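Histidine-containing phosphotransfer protein (Zea mays, PDB 1WN0) probably relays phosphoryl groups from cytokinin sensor histidine kinases to response regulators in the multistep His-to-Asp phosphorelay of plant cells. Local coordinates at residues R56-L61 against H80-S85; K95-Q100 against A118-E123; A12-M17 against Q132-L137. All coordinates share one frame; numbering follows the deposited sequence.

From the N terminus, helix 10-19 supplies 12-17, the first half of contact 3, whose partner 132-137 follows after 114 intervening residues near the end of helix 110-138. Everything between is a loop closed by that pairing, and the other two contacts are nested inside it. Contact 1 closes a loop of 18 residues, joining helix 42-64 to helix 72-88. Contact 2 then closes one of 17, joining helix 92-99 to helix 110-138. These two run in series and touch where L82 packs on C98 and I58 on R121, bringing the four bundle helices together. Contact 3 lies apart, its centre about 23 Å from that of contact 1, tying the N-terminal helix to the far part of helix 110-138.

Contact 1: residues R56-L61 against H80-S85; sequences RIISEL and HQLKGS
I57 and L82 have the nearest CA atoms, 6.6 Å apart, of 56-61 and 80-85, which lie on the antiparallel helices 42-64 and 72-88 in the four-helix bundle of the HPt domain; the local axes make an angle of 159°. The tight part of the contact is chiefly aliphatic. I57 sends its two branches to different partners: CG2 rests 4.0 Å from CB of L82, while CD1 lies 3.8 Å from CB of Q81. The division follows from chi1 of -69°, which sets CG1 beside the backbone N and CG2 beside the carbonyl carbon. L82 answers with CG anti to its backbone N (chi1 174°), and the CD2 methyl then lies 4.1 Å from CG1 of I58, the two side chains meeting at a slant. Behind this layer I58 leans on F124 of helix 110-138, and A54 is a further neighbour of L82, which keeps these groups buried in the core.

The solvent side is looser. R56 and Q81 cross there at about a right angle, with OE1 of Q81 near the plane of the guanidinium, at its edge, yet 4.1 Å from NH1 and so too distant for a hydrogen bond. The stronger polar partner of R56 is D53, one turn back on its own helix, which binds NH2 in a salt bridge. H80, probably the residue that carries the phosphoryl group, is exposed in the same turn as Q81 and takes no part in the pairing. With no hydrogen bond between the segments, the chemistry implies that attachment here rests on shape and exclusion of water, while the polar rim adds little directional restraint.

Contact 2: residues K95-Q100 against A118-E123; sequences KFTCMQ and AVVRNE
T97 meets V119, V120 and E123 where helix 92-99 packs antiparallel to helix 110-138, one of the helix pairs that build the four-helix bundle of the HPt fold. The local axes run at 171° and the CA atoms of T97 and V120 come within 6.2 Å, a separation consistent with the small side chain of T97 at this point. T97 presents a methyl side and a hydroxyl side. With chi1 at -54°, CG2 stands anti to the backbone N and packs against both valines, 3.8 Å from CB of V120 and 3.9 Å from CG1 of V119. CB of T97 is also pressed to 3.7 Å by CG2 of V120.

On its other branch, OG1 donates to OE2 of E123 over 2.8 Å, meeting the syn side of the carboxylate about 18° out of its plane. E123 spans the gap with its chain extended beyond CG, from a position one turn along from V119 and V120. The hydroxyl oxygen of T97 is also hydrogen-bonded to the backbone O of K93, so two acceptors compete for its single proton. A valine here would remove the hydroxyl and would probably leave the carboxylate of E123 without this hydroxyl donor and freer to swing.

Within 95-100 the amide of Q100 folds back, NE2 bonding to O of F96 at 2.8 Å and lying over the centre of the F96 ring. C98, on the flank, touches V120 only loosely, and its side chain also touches V79 and L82 of helix 72-88, while R121 on the other helix packs against I58 and A62 of helix 42-64; the pair is thus flanked by both remaining bundle helices.

Contact 3: residues A12-M17 against Q132-L137; sequences ALLSSM and QTMLQL
Anti placement of CG to the backbone N, chi1 176°, carries the L13 side chain across to the opposite helix, where CD2 ends beside T133 and M134. T133 for its part has OG1 in the crowded position between its own N and carbonyl carbon (chi1 83°), which leaves the hydroxyl oxygen beside that methyl. The two come to 3.1 Å, CD2 of L13 to OG1 of T133, a short meeting of carbon and oxygen and not a polar bond; OG1 has a weak hydrogen bond to the backbone O of K130, one turn earlier. The same CD2 lies 3.5 Å from the backbone N of M134 and 4.1 Å from CD1 of L137, and a single methyl thus sits among three residues that follow one face of helix 110-138.

Here the N-terminal helix 10-19 is laid antiparallel against the far part of the long helix 110-138, whose earlier turns belong to the four-helix bundle of the HPt domain. The local axes of 12-17 and 132-137 run at 157° and come no closer than 10.7 Å, and no hydrogen bond joins the segments. Deeper in the interface L14 meets M134: CD2 of L14 lies 3.8 Å from SD of M134, the two side chains crossing at about a right angle. F27 and Q31 of helix 25-34 lie against both L14 and M134, and M17, one turn on from L13 and L14, packs on K130 and F131.

Contact 1: residues R56-L61 against H80-S85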
ATOM      1  N   ARG A  56      -5.740   5.710  -5.657  1.00 35.92           N
ATOM      2  CA  ARG A  56      -6.132   7.103  -5.921  1.00 36.32           C
ATOM      3  C   ARG A  56      -4.921   7.984  -5.432  1.00 34.84           C
ATOM      4  O   ARG A  56      -4.435   8.907  -6.112  1.00 31.96           O
ATOM      5  CB  ARG A  56      -7.441   7.365  -5.164  1.00 37.07           C
ATOM      6  CG  ARG A  56      -7.892   8.837  -5.143  1.00 43.41           C
ATOM      7  CD  ARG A  56      -9.017   9.208  -4.030  1.00 46.72           C
ATOM      8  NE  ARG A  56      -8.962   8.408  -2.770  1.00 47.75           N
ATOM      9  CZ  ARG A  56      -8.346   8.777  -1.636  1.00 49.14           C
ATOM     10  NH1 ARG A  56      -7.673   9.978  -1.530  1.00 51.42           N
ATOM     11  NH2 ARG A  56      -8.361   7.929  -0.602  1.00 47.06           N
ATOM     12  N   ILE A  57      -4.320   7.632  -4.279  1.00 34.31           N
ATOM     13  CA  ILE A  57      -3.198   8.505  -3.804  1.00 32.26           C
ATOM     14  C   ILE A  57      -1.953   8.536  -4.744  1.00 31.99           C
ATOM     15  O   ILE A  57      -1.415   9.558  -5.037  1.00 29.48           O
ATOM     16  CB  ILE A  57      -2.802   8.106  -2.411  1.00 31.95           C
ATOM     17  CG1 ILE A  57      -3.971   8.500  -1.456  1.00 34.08           C
ATOM     18  CG2 ILE A  57      -1.488   8.794  -2.083  1.00 30.06           C
ATOM     19  CD1 ILE A  57      -3.896   7.757  -0.235  1.00 34.95           C
ATOM     20  N   ILE A  58      -1.626   7.402  -5.266  1.00 30.66           N
ATOM     21  CA  ILE A  58      -0.555   7.227  -6.302  1.00 35.18           C
ATOM     22  C   ILE A  58      -0.791   8.016  -7.578  1.00 34.81           C
ATOM     23  O   ILE A  58       0.149   8.762  -8.026  1.00 33.33           O
ATOM     24  CB  ILE A  58      -0.303   5.716  -6.529  1.00 34.68           C
ATOM     25  CG1 ILE A  58       0.383   5.143  -5.276  1.00 39.62           C
ATOM     26  CG2 ILE A  58       0.511   5.538  -7.731  1.00 41.56           C
ATOM     27  CD1 ILE A  58       0.569   3.574  -5.248  1.00 42.55           C
ATOM     28  N   SER A  59      -2.039   7.985  -8.106  1.00 35.83           N
ATOM     29  CA  SER A  59      -2.403   8.914  -9.191  1.00 36.42           C
ATOM     30  C   SER A  59      -2.345  10.322  -8.860  1.00 35.26           C
ATOM     31  O   SER A  59      -1.828  11.098  -9.696  1.00 35.05           O
ATOM     32  CB  SER A  59      -3.819   8.654  -9.866  1.00 38.47           C
ATOM     33  OG  SER A  59      -3.863   7.237  -9.808  1.00 45.18           O
ATOM     34  N   GLU A  60      -2.891  10.722  -7.709  1.00 33.16           N
ATOM     35  CA  GLU A  60      -2.664  12.107  -7.338  1.00 33.80           C
ATOM     36  C   GLU A  60      -1.148  12.468  -7.182  1.00 32.84           C
ATOM     37  O   GLU A  60      -0.703  13.534  -7.632  1.00 29.80           O
ATOM     38  CB  GLU A  60      -3.431  12.416  -6.043  1.00 35.48           C
ATOM     39  CG  GLU A  60      -4.925  12.112  -6.187  1.00 43.61           C
ATOM     40  CD  GLU A  60      -5.767  12.135  -4.859  1.00 52.09           C
ATOM     41  OE1 GLU A  60      -5.176  11.834  -3.756  1.00 55.54           O
ATOM     42  OE2 GLU A  60      -7.030  12.432  -4.941  1.00 56.48           O
ATOM     43  N   LEU A  61      -0.347  11.594  -6.536  1.00 31.56           N
ATOM     44  CA  LEU A  61       1.084  11.916  -6.422  1.00 31.65           C
ATOM     45  C   LEU A  61       1.762  12.128  -7.800  1.00 31.20           C
ATOM     46  O   LEU A  61       2.650  12.947  -7.906  1.00 29.67           O
ATOM     47  CB  LEU A  61       1.853  10.796  -5.654  1.00 30.43           C
ATOM     48  CG  LEU A  61       1.577  10.910  -4.182  1.00 31.66           C
ATOM     49  CD1 LEU A  61       1.973   9.736  -3.402  1.00 31.95           C
ATOM     50  CD2 LEU A  61       2.262  12.078  -3.615  1.00 32.75           C
ATOM     51  N   HIS A  80       1.921  10.613   3.438  1.00 30.32           N
ATOM     52  CA  HIS A  80       1.504  10.305   4.806  1.00 34.48           C
ATOM     53  C   HIS A  80       0.170   9.490   4.891  1.00 34.74           C
ATOM     54  O   HIS A  80       0.122   8.452   5.562  1.00 34.34           O
ATOM     55  CB  HIS A  80       1.441  11.626   5.713  1.00 37.45           C
ATOM     56  CG  HIS A  80       1.057  11.359   7.139  1.00 44.18           C
ATOM     57  ND1 HIS A  80       1.917  10.734   8.037  1.00 52.88           N
ATOM     58  CD2 HIS A  80      -0.109  11.602   7.827  1.00 50.03           C
ATOM     59  CE1 HIS A  80       1.283  10.570   9.198  1.00 50.86           C
ATOM     60  NE2 HIS A  80       0.062  11.095   9.099  1.00 51.46           N
ATOM     61  N   GLN A  81      -0.825   9.852   4.063  1.00 34.48           N
ATOM     62  CA  GLN A  81      -2.003   9.032   3.867  1.00 33.68           C
ATOM     63  C   GLN A  81      -1.702   7.682   3.295  1.00 33.51           C
ATOM     64  O   GLN A  81      -2.376   6.706   3.671  1.00 30.91           O
ATOM     65  CB  GLN A  81      -3.040   9.686   2.968  1.00 35.54           C
ATOM     66  CG  GLN A  81      -3.440  11.187   3.335  1.00 39.51           C
ATOM     67  CD  GLN A  81      -4.400  11.842   2.240  1.00 53.70           C
ATOM     68  OE1 GLN A  81      -5.080  11.125   1.482  1.00 59.35           O
ATOM     69  NE2 GLN A  81      -4.428  13.208   2.170  1.00 58.99           N
ATOM     70  N   LEU A  82      -0.774   7.590   2.332  1.00 32.52           N
ATOM     71  CA  LEU A  82      -0.487   6.281   1.762  1.00 31.34           C
ATOM     72  C   LEU A  82       0.162   5.393   2.802  1.00 31.87           C
ATOM     73  O   LEU A  82      -0.081   4.134   2.826  1.00 32.19           O
ATOM     74  CB  LEU A  82       0.391   6.401   0.502  1.00 31.47           C
ATOM     75  CG  LEU A  82       0.917   5.172  -0.166  1.00 31.23           C
ATOM     76  CD1 LEU A  82      -0.242   4.275  -0.473  1.00 38.98           C
ATOM     77  CD2 LEU A  82       1.576   5.483  -1.374  1.00 30.84           C
ATOM     78  N   LYS A  83       1.017   6.013   3.630  1.00 31.75           N
ATOM     79  CA  LYS A  83       1.659   5.302   4.750  1.00 34.00           C
ATOM     80  C   LYS A  83       0.630   4.703   5.710  1.00 34.54           C
ATOM     81  O   LYS A  83       0.695   3.435   6.001  1.00 35.78           O
ATOM     82  CB  LYS A  83       2.555   6.233   5.474  1.00 35.63           C
ATOM     83  CG  LYS A  83       3.331   5.682   6.620  1.00 41.89           C
ATOM     84  CD  LYS A  83       3.879   6.711   7.623  1.00 47.46           C
ATOM     85  CE  LYS A  83       3.976   5.944   9.036  1.00 56.68           C
ATOM     86  NZ  LYS A  83       4.841   6.571  10.139  1.00 59.26           N
ATOM     87  N   GLY A  84      -0.322   5.520   6.169  1.00 32.80           N
ATOM     88  CA  GLY A  84      -1.416   5.002   7.079  1.00 33.49           C
ATOM     89  C   GLY A  84      -2.241   3.908   6.401  1.00 33.55           C
ATOM     90  O   GLY A  84      -2.590   2.835   6.973  1.00 35.18           O
ATOM     91  N   SER A  85      -2.508   4.051   5.123  1.00 33.58           N
ATOM     92  CA  SER A  85      -3.284   2.995   4.397  1.00 33.87           C
ATOM     93  C   SER A  85      -2.508   1.674   4.292  1.00 36.08           C
ATOM     94  O   SER A  85      -3.033   0.595   4.509  1.00 34.34           O
ATOM     95  CB  SER A  85      -3.644   3.505   3.035  1.00 34.78           C
ATOM     96  OG  SER A  85      -4.504   2.644   2.310  1.00 32.33           O
TER

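Contact 2: residues K95-Q100 against A118-E123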
ATOM      1  N   LYS A  95       4.780   0.700   2.990  1.00 37.85           N
ATOM      2  CA  LYS A  95       4.914   1.632   4.149  1.00 37.69           C
ATOM      3  C   LYS A  95       6.350   2.091   4.243  1.00 37.19           C
ATOM      4  O   LYS A  95       6.626   3.311   4.301  1.00 35.33           O
ATOM      5  CB  LYS A  95       4.513   0.936   5.486  1.00 40.81           C
ATOM      6  CG  LYS A  95       4.554   1.704   6.802  1.00 44.39           C
ATOM      7  CD  LYS A  95       4.372   0.640   7.944  1.00 48.53           C
ATOM      8  CE  LYS A  95       4.292   1.091   9.467  1.00 59.18           C
ATOM      9  NZ  LYS A  95       3.452   0.109  10.628  1.00 56.59           N
ATOM     10  N   PHE A  96       7.293   1.139   4.138  1.00 33.56           N
ATOM     11  CA  PHE A  96       8.685   1.532   4.205  1.00 32.48           C
ATOM     12  C   PHE A  96       9.061   2.488   3.134  1.00 32.42           C
ATOM     13  O   PHE A  96       9.746   3.469   3.390  1.00 33.06           O
ATOM     14  CB  PHE A  96       9.601   0.333   4.153  1.00 34.76           C
ATOM     15  CG  PHE A  96      11.040   0.716   4.222  1.00 35.47           C
ATOM     16  CD1 PHE A  96      11.779   0.891   3.054  1.00 33.58           C
ATOM     17  CD2 PHE A  96      11.626   0.906   5.450  1.00 35.52           C
ATOM     18  CE1 PHE A  96      13.136   1.390   3.140  1.00 38.68           C
ATOM     19  CE2 PHE A  96      12.901   1.349   5.537  1.00 39.91           C
ATOM     20  CZ  PHE A  96      13.697   1.576   4.338  1.00 36.55           C
ATOM     21  N   THR A  97       8.636   2.242   1.894  1.00 33.82           N
ATOM     22  CA  THR A  97       8.809   3.299   0.838  1.00 34.27           C
ATOM     23  C   THR A  97       8.317   4.683   1.141  1.00 33.39           C
ATOM     24  O   THR A  97       8.979   5.685   0.830  1.00 33.41           O
ATOM     25  CB  THR A  97       8.321   2.785  -0.553  1.00 35.54           C
ATOM     26  OG1 THR A  97       9.015   1.562  -0.815  1.00 38.06           O
ATOM     27  CG2 THR A  97       8.862   3.636  -1.700  1.00 34.01           C
ATOM     28  N   CYS A  98       7.117   4.742   1.688  1.00 34.09           N
ATOM     29  CA  CYS A  98       6.447   5.959   1.987  1.00 33.76           C
ATOM     30  C   CYS A  98       7.325   6.753   2.889  1.00 35.45           C
ATOM     31  O   CYS A  98       7.482   7.964   2.721  1.00 32.95           O
ATOM     32  CB  CYS A  98       5.155   5.682   2.647  1.00 33.29           C
ATOM     33  SG  CYS A  98       3.901   5.121   1.540  1.00 32.74           S
ATOM     34  N   MET A  99       7.981   6.052   3.803  1.00 36.30           N
ATOM     35  CA  MET A  99       8.868   6.709   4.774  1.00 36.78           C
ATOM     36  C   MET A  99      10.124   7.375   4.216  1.00 36.14           C
ATOM     37  O   MET A  99      10.671   8.242   4.849  1.00 31.91           O
ATOM     38  CB  MET A  99       9.209   5.707   5.954  1.00 38.63           C
ATOM     39  CG  MET A  99       7.922   5.490   7.024  1.00 43.83           C
ATOM     40  SD  MET A  99       8.302   3.922   7.828  1.00 60.01           S
ATOM     41  CE  MET A  99       9.490   4.749   9.199  1.00 63.67           C
ATOM     42  N   GLN A 100      10.568   7.008   3.020  1.00 35.54           N
ATOM     43  CA  GLN A 100      11.761   7.645   2.403  1.00 35.23           C
ATOM     44  C   GLN A 100      11.465   8.921   1.713  1.00 37.07           C
ATOM     45  O   GLN A 100      12.381   9.561   1.171  1.00 34.65           O
ATOM     46  CB  GLN A 100      12.410   6.678   1.402  1.00 34.87           C
ATOM     47  CG  GLN A 100      12.376   5.213   1.980  1.00 36.40           C
ATOM     48  CD  GLN A 100      12.893   5.084   3.445  1.00 37.12           C
ATOM     49  OE1 GLN A 100      13.885   5.687   3.730  1.00 38.52           O
ATOM     50  NE2 GLN A 100      12.253   4.219   4.350  1.00 38.71           N
ATOM     51  N   ALA A 118       7.740   5.546  -8.314  1.00 31.16           N
ATOM     52  CA  ALA A 118       7.717   4.316  -9.136  1.00 32.37           C
ATOM     53  C   ALA A 118       7.996   3.089  -8.302  1.00 32.42           C
ATOM     54  O   ALA A 118       7.526   1.998  -8.621  1.00 33.09           O
ATOM     55  CB  ALA A 118       8.798   4.390 -10.277  1.00 32.14           C
ATOM     56  N   VAL A 119       8.885   3.202  -7.283  1.00 33.01           N
ATOM     57  CA  VAL A 119       9.100   1.998  -6.479  1.00 34.92           C
ATOM     58  C   VAL A 119       7.783   1.647  -5.804  1.00 36.74           C
ATOM     59  O   VAL A 119       7.410   0.523  -5.688  1.00 35.05           O
ATOM     60  CB  VAL A 119      10.115   2.227  -5.337  1.00 35.30           C
ATOM     61  CG1 VAL A 119      10.114   1.000  -4.316  1.00 33.80           C
ATOM     62  CG2 VAL A 119      11.499   2.411  -5.885  1.00 37.49           C
ATOM     63  N   VAL A 120       7.142   2.659  -5.240  1.00 39.29           N
ATOM     64  CA  VAL A 120       5.862   2.412  -4.499  1.00 41.18           C
ATOM     65  C   VAL A 120       4.722   1.881  -5.363  1.00 40.16           C
ATOM     66  O   VAL A 120       3.969   0.877  -4.983  1.00 37.57           O
ATOM     67  CB  VAL A 120       5.517   3.587  -3.576  1.00 39.75           C
ATOM     68  CG1 VAL A 120       4.542   4.518  -4.184  1.00 45.13           C
ATOM     69  CG2 VAL A 120       5.026   3.052  -2.288  1.00 45.99           C
ATOM     70  N   ARG A 121       4.660   2.425  -6.566  1.00 38.41           N
ATOM     71  CA  ARG A 121       3.747   1.884  -7.628  1.00 40.08           C
ATOM     72  C   ARG A 121       3.992   0.425  -7.947  1.00 40.19           C
ATOM     73  O   ARG A 121       3.034  -0.361  -7.911  1.00 41.79           O
ATOM     74  CB  ARG A 121       3.867   2.620  -8.938  1.00 41.05           C
ATOM     75  CG  ARG A 121       2.782   2.348  -9.958  1.00 41.81           C
ATOM     76  CD  ARG A 121       2.958   3.133 -11.303  1.00 38.95           C
ATOM     77  NE  ARG A 121       2.597   4.539 -11.147  1.00 43.72           N
ATOM     78  CZ  ARG A 121       3.461   5.563 -11.048  1.00 48.42           C
ATOM     79  NH1 ARG A 121       4.783   5.388 -11.063  1.00 44.64           N
ATOM     80  NH2 ARG A 121       3.007   6.802 -10.923  1.00 52.29           N
ATOM     81  N   ASN A 122       5.239   0.023  -8.147  1.00 40.49           N
ATOM     82  CA  ASN A 122       5.507  -1.390  -8.388  1.00 41.14           C
ATOM     83  C   ASN A 122       5.149  -2.280  -7.265  1.00 40.18           C
ATOM     84  O   ASN A 122       4.499  -3.302  -7.509  1.00 39.25           O
ATOM     85  CB  ASN A 122       6.968  -1.645  -8.773  1.00 43.33           C
ATOM     86  CG  ASN A 122       7.270  -1.077 -10.177  1.00 50.08           C
ATOM     87  OD1 ASN A 122       6.418  -1.110 -11.039  1.00 56.48           O
ATOM     88  ND2 ASN A 122       8.445  -0.500 -10.370  1.00 54.89           N
ATOM     89  N   GLU A 123       5.506  -1.881  -6.016  1.00 38.90           N
ATOM     90  CA  GLU A 123       5.259  -2.712  -4.816  1.00 36.37           C
ATOM     91  C   GLU A 123       3.728  -2.756  -4.536  1.00 36.43           C
ATOM     92  O   GLU A 123       3.117  -3.798  -4.079  1.00 33.07           O
ATOM     93  CB  GLU A 123       5.953  -2.080  -3.636  1.00 37.74           C
ATOM     94  CG  GLU A 123       7.465  -2.298  -3.628  1.00 40.16           C
ATOM     95  CD  GLU A 123       8.251  -1.472  -2.606  1.00 37.11           C
ATOM     96  OE1 GLU A 123       9.392  -1.813  -2.319  1.00 47.04           O
ATOM     97  OE2 GLU A 123       7.750  -0.538  -2.064  1.00 36.90           O
TER

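Contact 3: residues A12-M17 against Q132-L137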
ATOM      1  N   ALA A  12      -1.413 -21.371   0.443  1.00 68.50           N
ATOM      2  CA  ALA A  12      -0.106 -21.286  -0.171  1.00 67.22           C
ATOM      3  C   ALA A  12       0.144 -19.876  -0.748  1.00 65.70           C
ATOM      4  O   ALA A  12       1.273 -19.418  -0.730  1.00 63.95           O
ATOM      5  CB  ALA A  12       0.014 -22.340  -1.305  1.00 68.11           C
ATOM      6  N   LEU A  13      -0.905 -19.238  -1.293  1.00 64.46           N
ATOM      7  CA  LEU A  13      -0.894 -17.808  -1.661  1.00 62.86           C
ATOM      8  C   LEU A  13      -0.527 -16.930  -0.481  1.00 60.99           C
ATOM      9  O   LEU A  13       0.355 -16.106  -0.537  1.00 60.97           O
ATOM     10  CB  LEU A  13      -2.285 -17.395  -2.153  1.00 62.95           C
ATOM     11  CG  LEU A  13      -2.400 -15.873  -2.479  1.00 64.23           C
ATOM     12  CD1 LEU A  13      -1.281 -15.479  -3.388  1.00 61.99           C
ATOM     13  CD2 LEU A  13      -3.776 -15.439  -3.078  1.00 66.06           C
ATOM     14  N   LEU A  14      -1.228 -17.135   0.612  1.00 60.72           N
ATOM     15  CA  LEU A  14      -0.949 -16.455   1.879  1.00 60.00           C
ATOM     16  C   LEU A  14       0.431 -16.689   2.387  1.00 59.81           C
ATOM     17  O   LEU A  14       1.076 -15.724   2.705  1.00 59.49           O
ATOM     18  CB  LEU A  14      -1.937 -16.852   2.988  1.00 59.37           C
ATOM     19  CG  LEU A  14      -3.325 -16.306   2.750  1.00 60.21           C
ATOM     20  CD1 LEU A  14      -4.182 -16.881   3.797  1.00 66.64           C
ATOM     21  CD2 LEU A  14      -3.429 -14.802   2.805  1.00 60.16           C
ATOM     22  N   SER A  15       0.929 -17.935   2.420  1.00 59.54           N
ATOM     23  CA  SER A  15       2.320 -18.142   2.886  1.00 59.57           C
ATOM     24  C   SER A  15       3.343 -17.456   2.013  1.00 59.11           C
ATOM     25  O   SER A  15       4.343 -16.952   2.507  1.00 58.60           O
ATOM     26  CB  SER A  15       2.703 -19.623   2.958  1.00 60.08           C
ATOM     27  OG  SER A  15       1.796 -20.317   3.771  1.00 61.05           O
ATOM     28  N   SER A  16       3.099 -17.489   0.709  1.00 58.00           N
ATOM     29  CA  SER A  16       3.944 -16.803  -0.253  1.00 58.63           C
ATOM     30  C   SER A  16       3.979 -15.253   0.033  1.00 57.91           C
ATOM     31  O   SER A  16       5.015 -14.599  -0.053  1.00 56.56           O
ATOM     32  CB  SER A  16       3.392 -17.075  -1.683  1.00 59.28           C
ATOM     33  OG  SER A  16       3.328 -15.891  -2.489  1.00 61.15           O
ATOM     34  N   MET A  17       2.825 -14.709   0.393  1.00 56.53           N
ATOM     35  CA  MET A  17       2.744 -13.314   0.636  1.00 55.53           C
ATOM     36  C   MET A  17       3.631 -12.974   1.855  1.00 56.08           C
ATOM     37  O   MET A  17       4.351 -11.992   1.782  1.00 54.91           O
ATOM     38  CB  MET A  17       1.315 -12.931   0.821  1.00 54.18           C
ATOM     39  CG  MET A  17       0.618 -12.894  -0.445  1.00 52.51           C
ATOM     40  SD  MET A  17      -1.167 -12.822  -0.175  1.00 56.52           S
ATOM     41  CE  MET A  17      -1.413 -11.169   0.772  1.00 53.02           C
ATOM     42  N   GLN A 132      -6.069  -9.447  -4.680  1.00 47.70           N
ATOM     43  CA  GLN A 132      -7.263  -9.578  -5.491  1.00 50.64           C
ATOM     44  C   GLN A 132      -7.576 -11.079  -5.707  1.00 51.55           C
ATOM     45  O   GLN A 132      -8.713 -11.515  -5.513  1.00 49.83           O
ATOM     46  CB  GLN A 132      -7.153  -8.921  -6.831  1.00 50.78           C
ATOM     47  CG  GLN A 132      -7.451  -7.437  -6.887  1.00 55.00           C
ATOM     48  CD  GLN A 132      -6.897  -6.809  -8.203  1.00 59.91           C
ATOM     49  OE1 GLN A 132      -7.069  -5.585  -8.437  1.00 61.94           O
ATOM     50  NE2 GLN A 132      -6.250  -7.657  -9.086  1.00 55.29           N
ATOM     51  N   THR A 133      -6.577 -11.859  -6.071  1.00 53.17           N
ATOM     52  CA  THR A 133      -6.773 -13.325  -6.056  1.00 55.00           C
ATOM     53  C   THR A 133      -7.086 -13.849  -4.641  1.00 54.87           C
ATOM     54  O   THR A 133      -7.899 -14.767  -4.433  1.00 55.80           O
ATOM     55  CB  THR A 133      -5.593 -14.074  -6.771  1.00 56.11           C
ATOM     56  OG1 THR A 133      -4.476 -14.266  -5.881  1.00 59.24           O
ATOM     57  CG2 THR A 133      -5.018 -13.245  -7.968  1.00 54.45           C
ATOM     58  N   MET A 134      -6.465 -13.294  -3.630  1.00 55.77           N
ATOM     59  CA  MET A 134      -6.863 -13.662  -2.277  1.00 56.40           C
ATOM     60  C   MET A 134      -8.368 -13.646  -2.133  1.00 57.46           C
ATOM     61  O   MET A 134      -8.964 -14.685  -1.694  1.00 58.17           O
ATOM     62  CB  MET A 134      -6.324 -12.706  -1.247  1.00 56.40           C
ATOM     63  CG  MET A 134      -6.423 -13.295   0.127  1.00 57.39           C
ATOM     64  SD  MET A 134      -5.839 -12.186   1.391  1.00 55.44           S
ATOM     65  CE  MET A 134      -6.958 -10.875   1.217  1.00 52.40           C
ATOM     66  N   LEU A 135      -8.986 -12.505  -2.482  1.00 56.77           N
ATOM     67  CA  LEU A 135     -10.380 -12.286  -2.218  1.00 57.76           C
ATOM     68  C   LEU A 135     -11.218 -13.114  -3.134  1.00 59.74           C
ATOM     69  O   LEU A 135     -12.294 -13.494  -2.773  1.00 59.85           O
ATOM     70  CB  LEU A 135     -10.800 -10.815  -2.355  1.00 56.91           C
ATOM     71  CG  LEU A 135     -10.163  -9.895  -1.311  1.00 58.63           C
ATOM     72  CD1 LEU A 135     -10.395  -8.429  -1.726  1.00 57.84           C
ATOM     73  CD2 LEU A 135     -10.670 -10.212   0.114  1.00 54.15           C
ATOM     74  N   GLN A 136     -10.731 -13.376  -4.313  1.00 62.21           N
ATOM     75  CA  GLN A 136     -11.499 -14.086  -5.295  1.00 65.58           C
ATOM     76  C   GLN A 136     -11.550 -15.549  -4.835  1.00 67.04           C
ATOM     77  O   GLN A 136     -12.655 -16.115  -4.712  1.00 67.92           O
ATOM     78  CB  GLN A 136     -10.904 -13.943  -6.712  1.00 66.58           C
ATOM     79  CG  GLN A 136     -11.717 -13.017  -7.676  1.00 71.64           C
ATOM     80  CD  GLN A 136     -10.829 -12.369  -8.781  1.00 77.52           C
ATOM     81  OE1 GLN A 136      -9.974 -13.056  -9.375  1.00 81.31           O
ATOM     82  NE2 GLN A 136     -11.022 -11.062  -9.036  1.00 74.40           N
ATOM     83  N   LEU A 137     -10.399 -16.152  -4.534  1.00 67.84           N
ATOM     84  CA  LEU A 137     -10.398 -17.482  -3.946  1.00 68.69           C
ATOM     85  C   LEU A 137     -11.436 -17.563  -2.788  1.00 70.27           C
ATOM     86  O   LEU A 137     -12.323 -18.407  -2.795  1.00 70.36           O
ATOM     87  CB  LEU A 137      -8.994 -17.920  -3.518  1.00 68.54           C
ATOM     88  CG  LEU A 137      -7.957 -18.127  -4.637  1.00 67.30           C
ATOM     89  CD1 LEU A 137      -6.571 -18.205  -4.072  1.00 66.18           C
ATOM     90  CD2 LEU A 137      -8.252 -19.383  -5.508  1.00 66.93           C
TER